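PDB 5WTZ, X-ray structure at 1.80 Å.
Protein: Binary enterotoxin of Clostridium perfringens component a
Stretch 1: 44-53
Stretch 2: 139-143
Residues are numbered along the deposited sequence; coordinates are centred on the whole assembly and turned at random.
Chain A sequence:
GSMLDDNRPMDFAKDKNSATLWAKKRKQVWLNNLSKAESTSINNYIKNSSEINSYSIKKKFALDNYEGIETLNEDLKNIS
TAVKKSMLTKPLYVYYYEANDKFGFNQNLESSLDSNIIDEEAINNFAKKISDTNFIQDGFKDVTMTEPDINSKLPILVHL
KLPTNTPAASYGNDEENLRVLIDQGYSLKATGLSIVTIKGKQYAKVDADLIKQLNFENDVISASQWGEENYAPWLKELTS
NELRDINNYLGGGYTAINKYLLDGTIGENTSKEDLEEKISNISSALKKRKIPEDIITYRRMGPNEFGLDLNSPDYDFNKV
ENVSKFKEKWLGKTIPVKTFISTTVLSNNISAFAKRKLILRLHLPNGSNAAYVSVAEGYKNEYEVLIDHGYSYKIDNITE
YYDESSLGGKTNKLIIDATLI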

ATOM      1  N   ASN A  44      -8.379   2.882  23.271  1.00 33.50           N
ATOM      2  CA  ASN A  44      -9.176   2.168  22.280  1.00 31.86           C
ATOM      3  C   ASN A  44      -8.297   1.291  21.381  1.00 30.05           C
ATOM      4  O   ASN A  44      -8.724   0.233  20.924  1.00 29.04           O
ATOM      5  CB  ASN A  44      -9.986   3.145  21.416  1.00 40.64           C
ATOM      6  CG  ASN A  44     -11.153   3.785  22.166  1.00 41.03           C
ATOM      7  OD1 ASN A  44     -11.541   3.347  23.260  1.00 36.44           O
ATOM      8  ND2 ASN A  44     -11.733   4.822  21.566  1.00 34.25           N
ATOM      9  N   TYR A  45      -7.065   1.721  21.137  1.00 33.77           N
ATOM     10  CA  TYR A  45      -6.173   0.929  20.295  1.00 34.12           C
ATOM     11  C   TYR A  45      -5.687  -0.309  21.060  1.00 35.31           C
ATOM     12  O   TYR A  45      -5.588  -1.396  20.491  1.00 29.25           O
ATOM     13  CB  TYR A  45      -4.980   1.763  19.788  1.00 28.79           C
ATOM     14  CG  TYR A  45      -4.143   1.008  18.782  1.00 27.20           C
ATOM     15  CD1 TYR A  45      -4.489   0.989  17.437  1.00 26.03           C
ATOM     16  CD2 TYR A  45      -3.020   0.291  19.182  1.00 32.14           C
ATOM     17  CE1 TYR A  45      -3.726   0.276  16.502  1.00 24.46           C
ATOM     18  CE2 TYR A  45      -2.255  -0.414  18.267  1.00 28.51           C
ATOM     19  CZ  TYR A  45      -2.611  -0.424  16.938  1.00 25.04           C
ATOM     20  OH  TYR A  45      -1.848  -1.147  16.050  1.00 28.47           O
ATOM     21  N   ILE A  46      -5.369  -0.142  22.338  1.00 29.82           N
ATOM     22  CA  ILE A  46      -4.989  -1.283  23.155  1.00 30.03           C
ATOM     23  C   ILE A  46      -6.096  -2.337  23.150  1.00 28.98           C
ATOM     24  O   ILE A  46      -5.812  -3.522  23.022  1.00 36.05           O
ATOM     25  CB  ILE A  46      -4.682  -0.869  24.597  1.00 38.69           C
ATOM     26  CG1 ILE A  46      -3.432   0.007  24.646  1.00 39.51           C
ATOM     27  CG2 ILE A  46      -4.514  -2.095  25.494  1.00 38.79           C
ATOM     28  CD1 ILE A  46      -3.197   0.636  25.993  1.00 43.21           C
ATOM     29  N   LYS A  47      -7.356  -1.901  23.245  1.00 29.38           N
ATOM     30  CA  LYS A  47      -8.514  -2.810  23.350  1.00 28.83           C
ATOM     31  C   LYS A  47      -8.924  -3.475  22.037  1.00 31.41           C
ATOM     32  O   LYS A  47      -9.327  -4.639  22.023  1.00 36.31           O
ATOM     33  CB  LYS A  47      -9.724  -2.059  23.911  1.00 36.45           C
ATOM     34  CG  LYS A  47      -9.629  -1.690  25.388  1.00 42.60           C
ATOM     35  CD  LYS A  47     -10.042  -2.853  26.285  1.00 55.41           C
ATOM     36  CE  LYS A  47      -9.653  -2.601  27.739  1.00 57.42           C
ATOM     37  NZ  LYS A  47      -8.176  -2.402  27.889  1.00 50.91           N
ATOM     38  N   ASN A  48      -8.861  -2.744  20.935  1.00 28.96           N
ATOM     39  CA  ASN A  48      -9.198  -3.361  19.659  1.00 36.77           C
ATOM     40  C   ASN A  48      -8.477  -2.751  18.472  1.00 31.46           C
ATOM     41  O   ASN A  48      -9.108  -2.189  17.578  1.00 32.18           O
ATOM     42  CB  ASN A  48     -10.709  -3.310  19.420  1.00 38.83           C
ATOM     43  CG  ASN A  48     -11.230  -4.562  18.715  1.00 35.71           C
ATOM     44  OD1 ASN A  48     -10.614  -5.061  17.761  1.00 27.04           O
ATOM     45  ND2 ASN A  48     -12.358  -5.085  19.194  1.00 34.80           N
ATOM     46  N   SER A  49      -7.153  -2.892  18.458  1.00 27.37           N
ATOM     47  CA  SER A  49      -6.334  -2.443  17.342  1.00 22.97           C
ATOM     48  C   SER A  49      -6.816  -2.976  16.004  1.00 26.79           C
ATOM     49  O   SER A  49      -6.788  -2.260  15.013  1.00 25.75           O
ATOM     50  CB  SER A  49      -4.878  -2.855  17.562  1.00 31.84           C
ATOM     51  OG  SER A  49      -4.776  -4.258  17.742  1.00 32.08           O
ATOM     52  N   SER A  50      -7.268  -4.228  15.968  1.00 25.25           N
ATOM     53  CA  SER A  50      -7.633  -4.832  14.690  1.00 27.96           C
ATOM     54  C   SER A  50      -8.819  -4.103  14.052  1.00 23.09           C
ATOM     55  O   SER A  50      -8.831  -3.841  12.847  1.00 23.75           O
ATOM     56  CB  SER A  50      -7.950  -6.317  14.866  1.00 35.06           C
ATOM     57  OG  SER A  50      -8.171  -6.918  13.601  1.00 41.58           O
ATOM     58  N   GLU A  51      -9.792  -3.747  14.880  1.00 24.55           N
ATOM     59  CA  GLU A  51     -10.961  -3.018  14.410  1.00 23.01           C
ATOM     60  C   GLU A  51     -10.599  -1.613  13.895  1.00 28.57           C
ATOM     61  O   GLU A  51     -11.090  -1.180  12.857  1.00 22.02           O
ATOM     62  CB  GLU A  51     -11.986  -2.952  15.529  1.00 23.04           C
ATOM     63  CG  GLU A  51     -13.015  -1.852  15.430  1.00 28.32           C
ATOM     64  CD  GLU A  51     -14.064  -1.996  16.495  1.00 32.48           C
ATOM     65  OE1 GLU A  51     -13.882  -1.462  17.622  1.00 32.48           O
ATOM     66  OE2 GLU A  51     -15.077  -2.662  16.204  1.00 35.28           O
ATOM     67  N   ILE A  52      -9.737  -0.907  14.618  1.00 21.76           N
ATOM     68  CA  ILE A  52      -9.268   0.404  14.186  1.00 22.47           C
ATOM     69  C   ILE A  52      -8.491   0.310  12.877  1.00 22.50           C
ATOM     70  O   ILE A  52      -8.695   1.104  11.942  1.00 21.37           O
ATOM     71  CB  ILE A  52      -8.404   1.048  15.275  1.00 23.94           C
ATOM     72  CG1 ILE A  52      -9.295   1.354  16.477  1.00 29.61           C
ATOM     73  CG2 ILE A  52      -7.687   2.316  14.730  1.00 24.57           C
ATOM     74  CD1 ILE A  52      -8.566   1.632  17.762  1.00 35.65           C
ATOM     75  N   ASN A  53      -7.612  -0.677  12.785  1.00 23.72           N
ATOM     76  CA  ASN A  53      -6.785  -0.787  11.597  1.00 23.05           C
ATOM     77  C   ASN A  53      -7.607  -1.202  10.383  1.00 17.87           C
ATOM     78  O   ASN A  53      -7.378  -0.708   9.282  1.00 18.93           O
ATOM     79  CB  ASN A  53      -5.624  -1.757  11.832  1.00 26.24           C
ATOM     80  CG  ASN A  53      -4.559  -1.169  12.732  1.00 23.26           C
ATOM     81  OD1 ASN A  53      -4.349   0.041  12.744  1.00 27.67           O
ATOM     82  ND2 ASN A  53      -3.879  -2.020  13.488  1.00 23.05           N
ATOM     83  N   GLY A 139      -2.866   0.913   8.243  1.00 17.74           N
ATOM     84  CA  GLY A 139      -3.172   1.158   9.642  1.00 29.58           C
ATOM     85  C   GLY A 139      -1.949   1.479  10.486  1.00 26.00           C
ATOM     86  O   GLY A 139      -0.866   1.753   9.961  1.00 27.06           O
ATOM     87  N   PHE A 140      -2.135   1.471  11.800  1.00 21.37           N
ATOM     88  CA  PHE A 140      -1.029   1.614  12.734  1.00 21.90           C
ATOM     89  C   PHE A 140      -0.375   0.254  12.921  1.00 26.33           C
ATOM     90  O   PHE A 140      -1.022  -0.787  12.800  1.00 32.89           O
ATOM     91  CB  PHE A 140      -1.499   2.176  14.081  1.00 23.63           C
ATOM     92  CG  PHE A 140      -2.233   3.480  13.968  1.00 26.29           C
ATOM     93  CD1 PHE A 140      -1.547   4.674  13.909  1.00 26.41           C
ATOM     94  CD2 PHE A 140      -3.618   3.502  13.897  1.00 32.32           C
ATOM     95  CE1 PHE A 140      -2.235   5.875  13.782  1.00 31.89           C
ATOM     96  CE2 PHE A 140      -4.306   4.692  13.771  1.00 28.34           C
ATOM     97  CZ  PHE A 140      -3.614   5.882  13.715  1.00 27.83           C
ATOM     98  N   LYS A 141       0.915   0.262  13.210  1.00 24.54           N
ATOM     99  CA  LYS A 141       1.650  -0.976  13.387  1.00 28.36           C
ATOM    100  C   LYS A 141       2.317  -0.976  14.752  1.00 30.18           C
ATOM    101  O   LYS A 141       3.201  -0.170  15.014  1.00 28.82           O
ATOM    102  CB  LYS A 141       2.686  -1.148  12.265  1.00 29.48           C
ATOM    103  CG  LYS A 141       3.533  -2.413  12.379  1.00 30.46           C
ATOM    104  CD  LYS A 141       2.666  -3.651  12.571  1.00 32.89           C
ATOM    105  CE  LYS A 141       3.461  -4.933  12.321  1.00 33.58           C
ATOM    106  NZ  LYS A 141       2.607  -6.157  12.387  1.00 31.90           N
ATOM    107  N   ASP A 142       1.879  -1.866  15.633  1.00 26.94           N
ATOM    108  CA  ASP A 142       2.520  -1.975  16.928  1.00 28.61           C
ATOM    109  C   ASP A 142       3.483  -3.144  16.904  1.00 23.24           C
ATOM    110  O   ASP A 142       3.218  -4.166  16.264  1.00 28.26           O
ATOM    111  CB  ASP A 142       1.494  -2.111  18.052  1.00 27.89           C
ATOM    112  CG  ASP A 142       0.484  -3.216  17.808  1.00 33.38           C
ATOM    113  OD1 ASP A 142      -0.490  -2.993  17.048  1.00 34.59           O
ATOM    114  OD2 ASP A 142       0.653  -4.303  18.400  1.00 28.79           O
ATOM    115  N   VAL A 143       4.618  -2.962  17.572  1.00 29.33           N
ATOM    116  CA  VAL A 143       5.716  -3.916  17.540  1.00 31.85           C
ATOM    117  C   VAL A 143       6.375  -4.057  18.903  1.00 31.64           C
ATOM    118  O   VAL A 143       5.996  -3.370  19.851  1.00 30.23           O
ATOM    119  CB  VAL A 143       6.782  -3.493  16.519  1.00 30.59           C
ATOM    120  CG1 VAL A 143       6.212  -3.549  15.121  1.00 24.66           C
ATOM    121  CG2 VAL A 143       7.278  -2.094  16.835  1.00 32.07           C
TER
HETATM  122  O   HOH W   1      -2.101  -5.182  18.636  1.00 36.47           O

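Gly139 lies where the two backbones come closest, its CA 4.5 Å from the CA of Asn53. Its CA is 3.5 Å from Asn53 OD1. An ideal CB on Gly139 would sit 2.6 Å from Asn53 OD1 and clash. The positive phi also favours glycine.

Phe140 makes contacts through both backbone and ring. Its N donates a hydrogen bond to Asn53 OD1 at 2.8 Å, so a helix side chain accepts from a loop amide. The CB of Asn53 points sideways, but the end of the side chain comes nearer and reaches this amide. The Phe140 ring meets Ile52 at its edge, with CE2 4.2 Å from Ile52 CG2. Phe140 CB packs 3.8 Å from Tyr45 CE1. The Tyr45 and Phe140 rings have centroids 6.0 Å apart and planes at 83°, in an oblique arrangement.

Lys141 begins the strand. Its CB points away from the helix, and its side chain adds nothing to the contact.

The CA-to-CB bond of Asp142 points toward the helix. Tyr45 OH donates a very short hydrogen bond, 2.5 Å, to Asp142 OD1, which lies near the plane of the tyrosine ring. Tyr45 OH also accepts a weak bond from Asn53 ND2 at 3.4 Å, linking the two polar sites. Water 1 donates to Asp142 OD2 at 2.9 Å and hydrogen-bonds Ser49 OG at 3.0 Å, bridging strand and helix.

Val143 is out of reach.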